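Local structure of uncharacterized protein (Parabacteroides distasonis, 4Q34) at residues Gly43-Pro48 with Arg78-Val83; Asn74-Arg79 with Glu308-Leu313; Pro48-His53 with Ala162-Ile167. The protein is a putative esterase of the alpha/beta hydrolase family that probably hydrolyses ester bonds, its natural substrate being unknown. One frame throughout, in Å; residues are numbered along the deposited sequence.

Contact 1 of 3, residues Gly43-Pro48 with Arg78-Val83; sequences GARKYP and RRRFCV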
ATOM      1  N   GLY A  43      -0.089  18.105  18.467  1.00 23.39           N
ATOM      2  CA  GLY A  43       0.011  19.530  18.204  1.00 29.93           C
ATOM      3  C   GLY A  43      -0.038  19.897  16.721  1.00 31.22           C
ATOM      4  O   GLY A  43       0.628  20.841  16.301  1.00 27.66           O
ATOM      5  N   ALA A  44      -0.822  19.143  15.943  1.00 24.54           N
ATOM      6  CA  ALA A  44      -0.900  19.314  14.499  1.00 23.80           C
ATOM      7  C   ALA A  44      -1.309  20.727  14.077  1.00 23.28           C
ATOM      8  O   ALA A  44      -2.158  21.376  14.708  1.00 24.07           O
ATOM      9  CB  ALA A  44      -1.854  18.314  13.895  1.00 23.29           C
ATOM     10  N   ARG A  45      -0.700  21.175  12.991  1.00 20.37           N
ATOM     11  CA  ARG A  45      -1.021  22.401  12.326  1.00 19.23           C
ATOM     12  C   ARG A  45      -2.416  22.323  11.687  1.00 22.43           C
ATOM     13  O   ARG A  45      -2.983  21.251  11.518  1.00 20.31           O
ATOM     14  CB  ARG A  45       0.033  22.727  11.257  1.00 18.44           C
ATOM     15  CG  ARG A  45       1.457  22.896  11.789  1.00 19.08           C
ATOM     16  CD  ARG A  45       2.493  23.034  10.702  1.00 18.79           C
ATOM     17  NE  ARG A  45       3.837  22.936  11.259  1.00 19.67           N
ATOM     18  CZ  ARG A  45       4.438  23.884  11.964  1.00 21.91           C
ATOM     19  NH1 ARG A  45       3.884  25.074  12.080  1.00 21.34           N
ATOM     20  NH2 ARG A  45       5.646  23.664  12.469  1.00 21.05           N
ATOM     21  N   LYS A  46      -2.966  23.482  11.350  1.00 21.34           N
ATOM     22  CA  LYS A  46      -4.350  23.595  10.904  1.00 21.72           C
ATOM     23  C   LYS A  46      -4.684  22.844   9.610  1.00 20.00           C
ATOM     24  O   LYS A  46      -5.770  22.289   9.469  1.00 20.51           O
ATOM     25  CB  LYS A  46      -4.674  25.061  10.703  1.00 24.71           C
ATOM     26  CG  LYS A  46      -6.148  25.292  10.452  1.00 35.93           C
ATOM     27  CD  LYS A  46      -6.515  26.761  10.354  1.00 43.48           C
ATOM     28  CE  LYS A  46      -8.035  26.889  10.370  1.00 52.32           C
ATOM     29  NZ  LYS A  46      -8.492  28.028   9.535  1.00 60.85           N
ATOM     30  N   TYR A  47      -3.755  22.819   8.659  1.00 20.48           N
ATOM     31  CA  TYR A  47      -4.030  22.267   7.346  1.00 19.65           C
ATOM     32  C   TYR A  47      -3.209  21.009   7.133  1.00 18.81           C
ATOM     33  O   TYR A  47      -1.985  21.042   7.275  1.00 20.19           O
ATOM     34  CB  TYR A  47      -3.750  23.261   6.218  1.00 21.34           C
ATOM     35  CG  TYR A  47      -4.533  24.538   6.354  1.00 23.38           C
ATOM     36  CD1 TYR A  47      -5.911  24.551   6.235  1.00 24.89           C
ATOM     37  CD2 TYR A  47      -3.891  25.718   6.690  1.00 30.04           C
ATOM     38  CE1 TYR A  47      -6.619  25.733   6.356  1.00 27.88           C
ATOM     39  CE2 TYR A  47      -4.593  26.900   6.826  1.00 37.44           C
ATOM     40  CZ  TYR A  47      -5.956  26.900   6.658  1.00 36.92           C
ATOM     41  OH  TYR A  47      -6.634  28.089   6.804  1.00 38.81           O
ATOM     42  N   PRO A  48      -3.891  19.892   6.824  1.00 18.63           N
ATOM     43  CA  PRO A  48      -3.181  18.694   6.503  1.00 18.40           C
ATOM     44  C   PRO A  48      -2.508  18.801   5.133  1.00 18.57           C
ATOM     45  O   PRO A  48      -2.956  19.592   4.278  1.00 16.64           O
ATOM     46  CB  PRO A  48      -4.292  17.631   6.449  1.00 20.91           C
ATOM     47  CG  PRO A  48      -5.548  18.399   6.170  1.00 24.06           C
ATOM     48  CD  PRO A  48      -5.354  19.688   6.891  1.00 20.76           C
ATOM     49  N   ARG A  78       7.150  15.104  11.405  1.00 17.44           N
ATOM     50  CA  ARG A  78       8.036  15.645  12.453  1.00 18.69           C
ATOM     51  C   ARG A  78       7.863  17.155  12.625  1.00 19.75           C
ATOM     52  O   ARG A  78       7.995  17.698  13.739  1.00 21.17           O
ATOM     53  CB  ARG A  78       9.493  15.278  12.161  1.00 21.21           C
ATOM     54  CG  ARG A  78      10.404  15.655  13.302  1.00 25.41           C
ATOM     55  CD  ARG A  78      11.808  15.105  13.078  1.00 28.82           C
ATOM     56  NE  ARG A  78      11.816  13.648  13.207  1.00 31.15           N
ATOM     57  CZ  ARG A  78      11.999  12.802  12.201  1.00 29.28           C
ATOM     58  NH1 ARG A  78      12.285  13.255  10.989  1.00 29.50           N
ATOM     59  NH2 ARG A  78      11.956  11.497  12.444  1.00 31.15           N
ATOM     60  N   ARG A  79       7.544  17.827  11.546  1.00 19.85           N
ATOM     61  CA  ARG A  79       7.282  19.264  11.517  1.00 19.84           C
ATOM     62  C   ARG A  79       5.853  19.650  11.893  1.00 19.39           C
ATOM     63  O   ARG A  79       5.428  20.788  11.693  1.00 20.02           O
ATOM     64  CB  ARG A  79       7.652  19.789  10.135  1.00 20.01           C
ATOM     65  CG  ARG A  79       9.136  19.652   9.847  1.00 20.81           C
ATOM     66  CD  ARG A  79       9.565  20.094   8.460  1.00 20.97           C
ATOM     67  NE  ARG A  79      10.995  19.784   8.292  1.00 22.09           N
ATOM     68  CZ  ARG A  79      11.831  20.394   7.462  1.00 25.60           C
ATOM     69  NH1 ARG A  79      11.418  21.371   6.650  1.00 23.12           N
ATOM     70  NH2 ARG A  79      13.104  19.998   7.450  1.00 23.10           N
ATOM     71  N   ARG A  80       5.126  18.659  12.388  1.00 18.73           N
ATOM     72  CA  ARG A  80       3.801  18.788  12.989  1.00 20.78           C
ATOM     73  C   ARG A  80       2.653  18.968  12.020  1.00 19.37           C
ATOM     74  O   ARG A  80       1.638  19.534  12.388  1.00 19.82           O
ATOM     75  CB  ARG A  80       3.780  19.869  14.069  1.00 23.45           C
ATOM     76  CG  ARG A  80       4.740  19.595  15.213  1.00 32.26           C
ATOM     77  CD  ARG A  80       4.335  20.350  16.490  1.00 37.26           C
ATOM     78  NE  ARG A  80       3.406  21.452  16.195  1.00 40.72           N
ATOM     79  CZ  ARG A  80       3.741  22.711  15.909  1.00 40.53           C
ATOM     80  NH1 ARG A  80       5.008  23.114  15.912  1.00 55.88           N
ATOM     81  NH2 ARG A  80       2.788  23.583  15.638  1.00 42.89           N
ATOM     82  N   PHE A  81       2.828  18.519  10.776  1.00 19.35           N
ATOM     83  CA  PHE A  81       1.718  18.449   9.841  1.00 16.43           C
ATOM     84  C   PHE A  81       1.062  17.059   9.913  1.00 18.34           C
ATOM     85  O   PHE A  81       1.759  16.029   9.972  1.00 17.52           O
ATOM     86  CB  PHE A  81       2.155  18.674   8.398  1.00 18.58           C
ATOM     87  CG  PHE A  81       2.642  20.063   8.091  1.00 16.72           C
ATOM     88  CD1 PHE A  81       3.975  20.395   8.321  1.00 16.31           C
ATOM     89  CD2 PHE A  81       1.794  21.027   7.548  1.00 16.88           C
ATOM     90  CE1 PHE A  81       4.444  21.654   8.016  1.00 19.12           C
ATOM     91  CE2 PHE A  81       2.272  22.282   7.211  1.00 18.24           C
ATOM     92  CZ  PHE A  81       3.611  22.586   7.450  1.00 17.33           C
ATOM     93  N   CYS A  82      -0.275  17.042   9.830  1.00 18.88           N
ATOM     94  CA  CYS A  82      -0.999  15.824   9.458  0.75 17.50           C
ATOM     95  C   CYS A  82      -0.627  15.480   8.046  1.00 17.24           C
ATOM     96  O   CYS A  82      -0.658  16.361   7.176  1.00 19.32           O
ATOM     97  CB  CYS A  82      -2.520  15.967   9.547  0.75 17.90           C
ATOM     98  SG  CYS A  82      -3.084  16.405  11.187  0.75 19.91           S
ATOM     99  N   VAL A  83      -0.282  14.223   7.818  1.00 16.88           N
ATOM    100  CA  VAL A  83       0.148  13.796   6.518  1.00 16.51           C
ATOM    101  C   VAL A  83      -0.763  12.649   6.037  1.00 17.24           C
ATOM    102  O   VAL A  83      -0.912  11.650   6.741  1.00 17.20           O
ATOM    103  CB  VAL A  83       1.614  13.326   6.523  1.00 19.72           C
ATOM    104  CG1 VAL A  83       1.969  12.651   5.237  1.00 25.66           C
ATOM    105  CG2 VAL A  83       2.574  14.479   6.829  1.00 21.33           C
TER
HETATM  106  O   HOH W   1      -1.475  19.665   9.638  1.00 19.66           O
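With CG anti to its own carbonyl carbon (chi1 -60°) and the chain extended from CG to NE, Arg45 runs over Phe81 and brings its guanidinium to the backbone of Arg79. Its CD sits over the centre of the Phe81 ring, 3.4 Å from the centroid and 11° off the ring normal, a CH-pi contact. Beyond it, NE and NH2 grip one acceptor side-on: Arg79 O lies 2.7 Å from Arg45 NE, close to the guanidinium plane. The NH1 of Arg45 forms a salt bridge with the C-terminal carboxylate of Asp323.

Arg80 bends at chi3, and its NE gives a nearly straight bond (178°) to Gly43 O, 2.8 Å away and approached from above the carbonyl plane. The two arginine chains cross at about a right angle, with Arg45 NH2 only 3.5 Å from Arg80 NH1; the carbonyls and the Asp323 carboxylate probably offset this repulsion.

Arg80, at positive phi, is the C-prime residue of the Schellman motif that ends helix 72-78, where Phe81 N bonds to Phe76 O and Arg80 N to Leu77 O. The chain then leads into strand 83-87, while 43-48 leads into strand 49-52, its parallel neighbour in the alpha/beta hydrolase sheet. Between these loops Arg45 N bonds to Arg80 O at 2.9 Å. One water donates to Arg45 O and Tyr47 O and accepts from Cys82 N, bridging the backbones. Cys82 CB packs on Pro48 CB at 3.9 Å.

Contact 2 of 3, residues Asn74-Arg79 with Glu308-Leu313; sequences NIFLRR and EVADLL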
ATOM      1  N   ASN A  74       7.770  11.197   6.828  1.00 16.04           N
ATOM      2  CA  ASN A  74       8.376  11.376   8.133  1.00 16.75           C
ATOM      3  C   ASN A  74       8.766  12.826   8.414  1.00 18.64           C
ATOM      4  O   ASN A  74       8.526  13.337   9.539  1.00 18.51           O
ATOM      5  CB  ASN A  74       9.610  10.497   8.286  1.00 18.31           C
ATOM      6  CG  ASN A  74       9.288   9.023   8.445  1.00 16.30           C
ATOM      7  OD1 ASN A  74       8.229   8.521   8.010  1.00 18.08           O
ATOM      8  ND2 ASN A  74      10.211   8.314   9.047  1.00 17.64           N
ATOM      9  N   ILE A  75       9.348  13.478   7.417  1.00 18.35           N
ATOM     10  CA  ILE A  75       9.854  14.832   7.599  1.00 18.82           C
ATOM     11  C   ILE A  75       8.737  15.816   7.970  1.00 18.37           C
ATOM     12  O   ILE A  75       8.883  16.613   8.894  1.00 17.91           O
ATOM     13  CB  ILE A  75      10.564  15.310   6.333  1.00 19.95           C
ATOM     14  CG1 ILE A  75      11.842  14.512   6.131  1.00 19.72           C
ATOM     15  CG2 ILE A  75      10.886  16.833   6.384  1.00 20.59           C
ATOM     16  CD1 ILE A  75      12.440  14.632   4.741  1.00 19.56           C
ATOM     17  N   PHE A  76       7.616  15.766   7.255  1.00 17.86           N
ATOM     18  CA  PHE A  76       6.525  16.694   7.531  1.00 18.16           C
ATOM     19  C   PHE A  76       5.705  16.325   8.751  1.00 18.03           C
ATOM     20  O   PHE A  76       5.209  17.217   9.411  1.00 19.18           O
ATOM     21  CB  PHE A  76       5.694  16.979   6.275  1.00 17.56           C
ATOM     22  CG  PHE A  76       6.434  17.893   5.337  1.00 17.78           C
ATOM     23  CD1 PHE A  76       6.482  19.261   5.604  1.00 19.11           C
ATOM     24  CD2 PHE A  76       7.228  17.374   4.333  1.00 18.59           C
ATOM     25  CE1 PHE A  76       7.220  20.101   4.815  1.00 19.54           C
ATOM     26  CE2 PHE A  76       7.997  18.220   3.513  1.00 18.97           C
ATOM     27  CZ  PHE A  76       8.002  19.579   3.768  1.00 20.54           C
ATOM     28  N   LEU A  77       5.640  15.026   9.083  1.00 18.22           N
ATOM     29  CA  LEU A  77       5.028  14.609  10.339  1.00 17.46           C
ATOM     30  C   LEU A  77       5.831  15.164  11.508  1.00 17.43           C
ATOM     31  O   LEU A  77       5.252  15.673  12.477  1.00 19.75           O
ATOM     32  CB  LEU A  77       4.990  13.074  10.413  1.00 17.46           C
ATOM     33  CG  LEU A  77       4.320  12.500  11.656  1.00 18.35           C
ATOM     34  CD1 LEU A  77       2.875  12.956  11.731  1.00 19.34           C
ATOM     35  CD2 LEU A  77       4.436  10.980  11.625  1.00 21.67           C
ATOM     36  N   ARG A  78       7.150  15.104  11.405  1.00 17.44           N
ATOM     37  CA  ARG A  78       8.036  15.645  12.453  1.00 18.69           C
ATOM     38  C   ARG A  78       7.863  17.155  12.625  1.00 19.75           C
ATOM     39  O   ARG A  78       7.995  17.698  13.739  1.00 21.17           O
ATOM     40  CB  ARG A  78       9.493  15.278  12.161  1.00 21.21           C
ATOM     41  CG  ARG A  78      10.404  15.655  13.302  1.00 25.41           C
ATOM     42  CD  ARG A  78      11.808  15.105  13.078  1.00 28.82           C
ATOM     43  NE  ARG A  78      11.816  13.648  13.207  1.00 31.15           N
ATOM     44  CZ  ARG A  78      11.999  12.802  12.201  1.00 29.28           C
ATOM     45  NH1 ARG A  78      12.285  13.255  10.989  1.00 29.50           N
ATOM     46  NH2 ARG A  78      11.956  11.497  12.444  1.00 31.15           N
ATOM     47  N   ARG A  79       7.544  17.827  11.546  1.00 19.85           N
ATOM     48  CA  ARG A  79       7.282  19.264  11.517  1.00 19.84           C
ATOM     49  C   ARG A  79       5.853  19.650  11.893  1.00 19.39           C
ATOM     50  O   ARG A  79       5.428  20.788  11.693  1.00 20.02           O
ATOM     51  CB  ARG A  79       7.652  19.789  10.135  1.00 20.01           C
ATOM     52  CG  ARG A  79       9.136  19.652   9.847  1.00 20.81           C
ATOM     53  CD  ARG A  79       9.565  20.094   8.460  1.00 20.97           C
ATOM     54  NE  ARG A  79      10.995  19.784   8.292  1.00 22.09           N
ATOM     55  CZ  ARG A  79      11.831  20.394   7.462  1.00 25.60           C
ATOM     56  NH1 ARG A  79      11.418  21.371   6.650  1.00 23.12           N
ATOM     57  NH2 ARG A  79      13.104  19.998   7.450  1.00 23.10           N
ATOM     58  N   GLU A 308      16.777  19.708   2.317  1.00 20.00           N
ATOM     59  CA  GLU A 308      16.853  21.053   1.772  0.50 20.69           C
ATOM     60  C   GLU A 308      15.642  21.322   0.887  1.00 19.00           C
ATOM     61  O   GLU A 308      15.111  22.429   0.874  1.00 19.31           O
ATOM     62  CB  GLU A 308      18.154  21.257   0.964  0.50 22.24           C
ATOM     63  CG  GLU A 308      19.427  21.015   1.771  0.50 27.18           C
ATOM     64  CD  GLU A 308      20.694  21.201   0.944  0.50 31.02           C
ATOM     65  OE1 GLU A 308      20.873  22.266   0.342  0.50 37.57           O
ATOM     66  OE2 GLU A 308      21.520  20.272   0.905  0.50 37.58           O
ATOM     67  N   VAL A 309      15.192  20.304   0.139  1.00 19.05           N
ATOM     68  CA  VAL A 309      14.009  20.447  -0.736  1.00 18.67           C
ATOM     69  C   VAL A 309      12.778  20.701   0.186  1.00 18.51           C
ATOM     70  O   VAL A 309      11.982  21.609  -0.059  1.00 17.52           O
ATOM     71  CB  VAL A 309      13.835  19.211  -1.620  1.00 17.40           C
ATOM     72  CG1 VAL A 309      12.558  19.301  -2.429  1.00 17.17           C
ATOM     73  CG2 VAL A 309      15.035  19.027  -2.586  1.00 19.74           C
ATOM     74  N   ALA A 310      12.715  19.953   1.276  1.00 19.25           N
ATOM     75  CA  ALA A 310      11.632  20.095   2.262  1.00 17.99           C
ATOM     76  C   ALA A 310      11.659  21.485   2.901  1.00 18.57           C
ATOM     77  O   ALA A 310      10.626  22.103   3.079  1.00 17.77           O
ATOM     78  CB  ALA A 310      11.708  19.012   3.329  1.00 17.98           C
ATOM     79  N   ASP A 311      12.852  22.010   3.212  1.00 19.86           N
ATOM     80  CA  ASP A 311      12.936  23.335   3.789  1.00 19.26           C
ATOM     81  C   ASP A 311      12.343  24.434   2.884  1.00 18.87           C
ATOM     82  O   ASP A 311      11.708  25.392   3.357  1.00 17.16           O
ATOM     83  CB  ASP A 311      14.396  23.704   4.132  1.00 20.19           C
ATOM     84  CG  ASP A 311      14.969  22.905   5.309  1.00 25.00           C
ATOM     85  OD1 ASP A 311      14.217  22.290   6.085  1.00 23.68           O
ATOM     86  OD2 ASP A 311      16.216  22.884   5.441  1.00 27.31           O
ATOM     87  N   LEU A 312      12.566  24.288   1.581  1.00 17.90           N
ATOM     88  CA  LEU A 312      12.012  25.214   0.591  0.50 18.28           C
ATOM     89  C   LEU A 312      10.509  25.164   0.625  1.00 19.41           C
ATOM     90  O   LEU A 312       9.842  26.207   0.619  1.00 19.46           O
ATOM     91  CB  LEU A 312      12.458  24.879  -0.834  0.50 17.81           C
ATOM     92  CG  LEU A 312      13.839  25.344  -1.257  0.50 16.74           C
ATOM     93  CD1 LEU A 312      14.083  24.731  -2.622  0.50 16.58           C
ATOM     94  CD2 LEU A 312      13.920  26.864  -1.280  0.50 17.57           C
ATOM     95  N   LEU A 313       9.966  23.955   0.651  1.00 19.05           N
ATOM     96  CA  LEU A 313       8.532  23.822   0.763  1.00 18.69           C
ATOM     97  C   LEU A 313       7.994  24.417   2.094  1.00 17.59           C
ATOM     98  O   LEU A 313       6.983  25.145   2.087  1.00 19.83           O
ATOM     99  CB  LEU A 313       8.089  22.359   0.597  1.00 19.54           C
ATOM    100  CG  LEU A 313       6.580  22.094   0.692  1.00 19.92           C
ATOM    101  CD1 LEU A 313       5.739  22.920  -0.271  1.00 18.73           C
ATOM    102  CD2 LEU A 313       6.331  20.602   0.530  1.00 21.84           C
TER
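Arg79 and Asp311 supply the polar part of the contact, a salt bridge in which the guanidinium meets the carboxylate end-on. NH1 and NH2 both point to one oxygen, with Arg79 NH2 2.9 Å and Arg79 NH1 3.0 Å from Asp311 OD1. Both bonds are bent, with N-H...O angles near 140°, as expected when two donors converge on a single acceptor. NH1 uses the anti lone pair of OD1, whereas NH2 comes nearly along the C-O axis. The two flat groups are almost coplanar, 19° apart. An extended chain from CG to NE carries the Arg79 guanidinium across to the other helix, where NH1 also bonds to Ser314 OG one turn on from Ala310. Two residues of helix 306-319 thus hold the group from different positions.

The apolar part centres on Ala310, whose CB points at helix 72-78. Phe76 brings the tip of its ring here: Phe76 CZ is 3.8 Å from Ala310 CB, and Ala310 O lies near the ring plane at its edge. The same CZ touches Leu313 CD2, also at 3.8 Å. Ile75 CG2 reaches Ala310 CB from the same helix, and Ala310 CB further lies over one face of the Arg79 guanidinium.

The axes of helix segments 74-78 and 308-313 pass 11.2 Å apart at -47°, so long side chains from 72-78 span the gap to a small alanine. Helix 306-319, near the C-terminus, is thereby packed beside the helix following strand 49-52. Carbon contacts fill the buried side; at the partly exposed margin one carboxylate oxygen takes both N-H groups and Ser314 OG pairs with NH1, so the guanidinium is probably held against turning.

Contact 3 of 3, residues Pro48-His53 with Ala162-Ile167; sequences PLVFAH and ALFDKI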
ATOM      1  N   PRO A  48      -3.891  19.892   6.824  1.00 18.63           N
ATOM      2  CA  PRO A  48      -3.181  18.694   6.503  1.00 18.40           C
ATOM      3  C   PRO A  48      -2.508  18.801   5.133  1.00 18.57           C
ATOM      4  O   PRO A  48      -2.956  19.592   4.278  1.00 16.64           O
ATOM      5  CB  PRO A  48      -4.292  17.631   6.449  1.00 20.91           C
ATOM      6  CG  PRO A  48      -5.548  18.399   6.170  1.00 24.06           C
ATOM      7  CD  PRO A  48      -5.354  19.688   6.891  1.00 20.76           C
ATOM      8  N   LEU A  49      -1.466  18.005   4.961  1.00 16.62           N
ATOM      9  CA  LEU A  49      -0.823  17.792   3.676  1.00 15.44           C
ATOM     10  C   LEU A  49      -1.282  16.467   3.046  1.00 16.74           C
ATOM     11  O   LEU A  49      -1.236  15.422   3.680  1.00 17.82           O
ATOM     12  CB  LEU A  49       0.682  17.804   3.846  1.00 17.36           C
ATOM     13  CG  LEU A  49       1.282  18.974   4.581  1.00 17.73           C
ATOM     14  CD1 LEU A  49       2.774  18.815   4.647  1.00 20.26           C
ATOM     15  CD2 LEU A  49       0.921  20.300   3.926  1.00 21.31           C
ATOM     16  N   VAL A  50      -1.727  16.522   1.784  1.00 15.42           N
ATOM     17  CA  VAL A  50      -2.151  15.375   1.013  1.00 14.95           C
ATOM     18  C   VAL A  50      -1.173  15.215  -0.144  1.00 15.82           C
ATOM     19  O   VAL A  50      -0.934  16.164  -0.881  1.00 16.24           O
ATOM     20  CB  VAL A  50      -3.578  15.565   0.488  1.00 16.84           C
ATOM     21  CG1 VAL A  50      -3.965  14.389  -0.389  1.00 17.66           C
ATOM     22  CG2 VAL A  50      -4.558  15.800   1.639  1.00 17.74           C
ATOM     23  N   PHE A  51      -0.602  14.013  -0.261  1.00 16.40           N
ATOM     24  CA  PHE A  51       0.437  13.739  -1.243  1.00 15.45           C
ATOM     25  C   PHE A  51      -0.052  12.852  -2.363  1.00 18.04           C
ATOM     26  O   PHE A  51      -0.598  11.773  -2.098  1.00 18.76           O
ATOM     27  CB  PHE A  51       1.642  13.095  -0.537  1.00 18.34           C
ATOM     28  CG  PHE A  51       2.336  14.005   0.437  1.00 19.63           C
ATOM     29  CD1 PHE A  51       3.342  14.856   0.039  1.00 17.15           C
ATOM     30  CD2 PHE A  51       1.995  14.002   1.758  1.00 20.75           C
ATOM     31  CE1 PHE A  51       3.988  15.686   0.923  1.00 20.95           C
ATOM     32  CE2 PHE A  51       2.637  14.833   2.657  1.00 22.32           C
ATOM     33  CZ  PHE A  51       3.629  15.683   2.252  1.00 21.00           C
ATOM     34  N   ALA A  52       0.175  13.282  -3.601  1.00 18.21           N
ATOM     35  CA  ALA A  52      -0.237  12.536  -4.801  1.00 16.36           C
ATOM     36  C   ALA A  52       0.935  12.189  -5.735  1.00 17.59           C
ATOM     37  O   ALA A  52       1.598  13.074  -6.297  1.00 20.42           O
ATOM     38  CB  ALA A  52      -1.238  13.354  -5.603  1.00 17.37           C
ATOM     39  N   HIS A  53       1.126  10.916  -5.955  1.00 16.07           N
ATOM     40  CA  HIS A  53       2.175  10.373  -6.822  1.00 16.61           C
ATOM     41  C   HIS A  53       1.824  10.514  -8.311  1.00 17.45           C
ATOM     42  O   HIS A  53       0.690  10.892  -8.683  1.00 19.04           O
ATOM     43  CB  HIS A  53       2.345   8.895  -6.477  1.00 15.93           C
ATOM     44  CG  HIS A  53       1.109   8.092  -6.717  1.00 15.22           C
ATOM     45  ND1 HIS A  53       0.739   7.686  -7.975  1.00 15.66           N
ATOM     46  CD2 HIS A  53       0.107   7.703  -5.891  1.00 15.34           C
ATOM     47  CE1 HIS A  53      -0.402   7.030  -7.908  1.00 14.74           C
ATOM     48  NE2 HIS A  53      -0.807   7.029  -6.656  1.00 15.19           N
ATOM     49  N   ALA A 162     -12.945  13.651  -3.118  1.00 17.46           N
ATOM     50  CA  ALA A 162     -13.679  12.980  -2.037  1.00 19.13           C
ATOM     51  C   ALA A 162     -12.835  13.009  -0.755  1.00 19.51           C
ATOM     52  O   ALA A 162     -13.359  13.239   0.336  1.00 19.15           O
ATOM     53  CB  ALA A 162     -14.038  11.551  -2.420  1.00 20.01           C
ATOM     54  N   LEU A 163     -11.527  12.890  -0.908  1.00 16.46           N
ATOM     55  CA  LEU A 163     -10.645  12.950   0.246  1.00 16.81           C
ATOM     56  C   LEU A 163     -10.602  14.341   0.865  1.00 17.69           C
ATOM     57  O   LEU A 163     -10.723  14.474   2.079  1.00 18.91           O
ATOM     58  CB  LEU A 163      -9.225  12.560  -0.156  1.00 16.42           C
ATOM     59  CG  LEU A 163      -8.160  12.658   0.939  1.00 17.70           C
ATOM     60  CD1 LEU A 163      -8.574  11.878   2.191  1.00 18.89           C
ATOM     61  CD2 LEU A 163      -6.810  12.175   0.357  1.00 17.74           C
ATOM     62  N   PHE A 164     -10.409  15.379   0.038  1.00 16.97           N
ATOM     63  CA  PHE A 164     -10.419  16.744   0.533  1.00 17.75           C
ATOM     64  C   PHE A 164     -11.767  17.108   1.135  1.00 18.94           C
ATOM     65  O   PHE A 164     -11.842  17.795   2.127  1.00 19.94           O
ATOM     66  CB  PHE A 164     -10.025  17.738  -0.549  1.00 17.55           C
ATOM     67  CG  PHE A 164      -8.540  17.842  -0.730  1.00 16.40           C
ATOM     68  CD1 PHE A 164      -7.772  18.552   0.173  1.00 18.24           C
ATOM     69  CD2 PHE A 164      -7.909  17.190  -1.752  1.00 16.67           C
ATOM     70  CE1 PHE A 164      -6.396  18.626   0.051  1.00 18.27           C
ATOM     71  CE2 PHE A 164      -6.538  17.296  -1.917  1.00 17.43           C
ATOM     72  CZ  PHE A 164      -5.785  17.997  -0.995  1.00 15.78           C
ATOM     73  N   ASP A 165     -12.840  16.639   0.535  1.00 17.98           N
ATOM     74  CA  ASP A 165     -14.151  16.897   1.132  1.00 20.61           C
ATOM     75  C   ASP A 165     -14.297  16.292   2.514  1.00 20.63           C
ATOM     76  O   ASP A 165     -14.955  16.877   3.402  1.00 21.81           O
ATOM     77  CB  ASP A 165     -15.238  16.389   0.203  1.00 22.60           C
ATOM     78  CG  ASP A 165     -15.462  17.311  -1.007  1.00 25.27           C
ATOM     79  OD1 ASP A 165     -14.884  18.429  -1.069  1.00 23.66           O
ATOM     80  OD2 ASP A 165     -16.242  16.888  -1.889  1.00 24.58           O
ATOM     81  N   LYS A 166     -13.725  15.127   2.703  1.00 17.83           N
ATOM     82  CA  LYS A 166     -13.784  14.405   3.958  1.00 21.02           C
ATOM     83  C   LYS A 166     -12.964  15.071   5.065  1.00 21.98           C
ATOM     84  O   LYS A 166     -13.454  15.227   6.178  1.00 22.71           O
ATOM     85  CB  LYS A 166     -13.302  12.971   3.771  1.00 20.26           C
ATOM     86  CG  LYS A 166     -13.280  12.074   4.998  1.00 22.25           C
ATOM     87  CD  LYS A 166     -12.699  10.700   4.667  1.00 24.10           C
ATOM     88  CE  LYS A 166     -12.471   9.871   5.917  1.00 31.65           C
ATOM     89  NZ  LYS A 166     -13.765   9.544   6.598  1.00 33.08           N
ATOM     90  N   ILE A 167     -11.711  15.411   4.768  1.00 20.48           N
ATOM     91  CA  ILE A 167     -10.786  15.843   5.807  1.00 22.03           C
ATOM     92  C   ILE A 167     -10.740  17.331   6.039  1.00 23.20           C
ATOM     93  O   ILE A 167     -10.118  17.791   7.009  1.00 24.22           O
ATOM     94  CB  ILE A 167      -9.363  15.317   5.569  1.00 20.88           C
ATOM     95  CG1 ILE A 167      -8.694  15.952   4.338  1.00 21.74           C
ATOM     96  CG2 ILE A 167      -9.412  13.817   5.443  1.00 24.55           C
ATOM     97  CD1 ILE A 167      -7.228  15.559   4.233  1.00 25.94           C
TER
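Strand 49-52 and helix segment 162-167 run nearly antiparallel, at 168° with axes 10.8 Å apart, and their nearest CA pairs are Pro48 with Ile167 and Val50 with Phe164. This is a helix layered on one face of the central sheet, as in the alpha/beta hydrolase fold, and Val50 is the strand residue at its centre, touching three helix side chains.

Phe164 meets it tip to tip. A chi1 of -82° sets CG beside the backbone N, and the ring beyond it ends with Phe164 CZ 3.6 Å from Val50 CB, and CG2 is as near. Val50 CG1 turns instead to Leu163, also tip to tip, at 3.7 Å from Leu163 CD2. On the remaining branch, Val50 CG2 is 3.7 Å from Ile167 CD1. That same Ile167 CD1 lies 3.8 Å from Pro48 CG, where the two side chains slide past each other in opposite directions.

On the neighbouring strand 170-175, Phe172 meets the Phe164 ring edge-to-face, and Leu163 touches Val86 of strand 83-87, so the helix spans three adjacent parallel strands. An alanine in place of Phe164 would probably leave Val50 CB and CG2 without their aromatic neighbour, deprive Phe172 of its ring partner and open a gap between helix and sheet.

All the atoms meeting here are carbon, and the pairs lie at 3.6 to 3.8 Å, ordinary van der Waals separations. The attachment of helix 153-167 to strand 49-52 at this point therefore rests on the fit of branched and aromatic side chains, with polar pairing playing no part between the two segments.

Contact 3 is buried core packing of helix against sheet, made of carbon alone. Contact 2 is also largely buried but adds a salt bridge at its margin, while contact 1, the most exposed, relies on backbone carbonyls, arginines and a water between loops. Contacts 1 and 2 share Arg78 and Arg79 at the end of helix 72-78; contacts 1 and 3 share Pro48 at the entry to strand 49-52, and Cys82 O probably accepts from Leu49 N. Contacts 2 and 3 touch more lightly, through Phe76 CB and Leu49 CD1. The Leu49 side chain points away from helix 153-167 whereas Val50 points toward it, so contacts 2 and 3 sit on the two faces of strand 49-52.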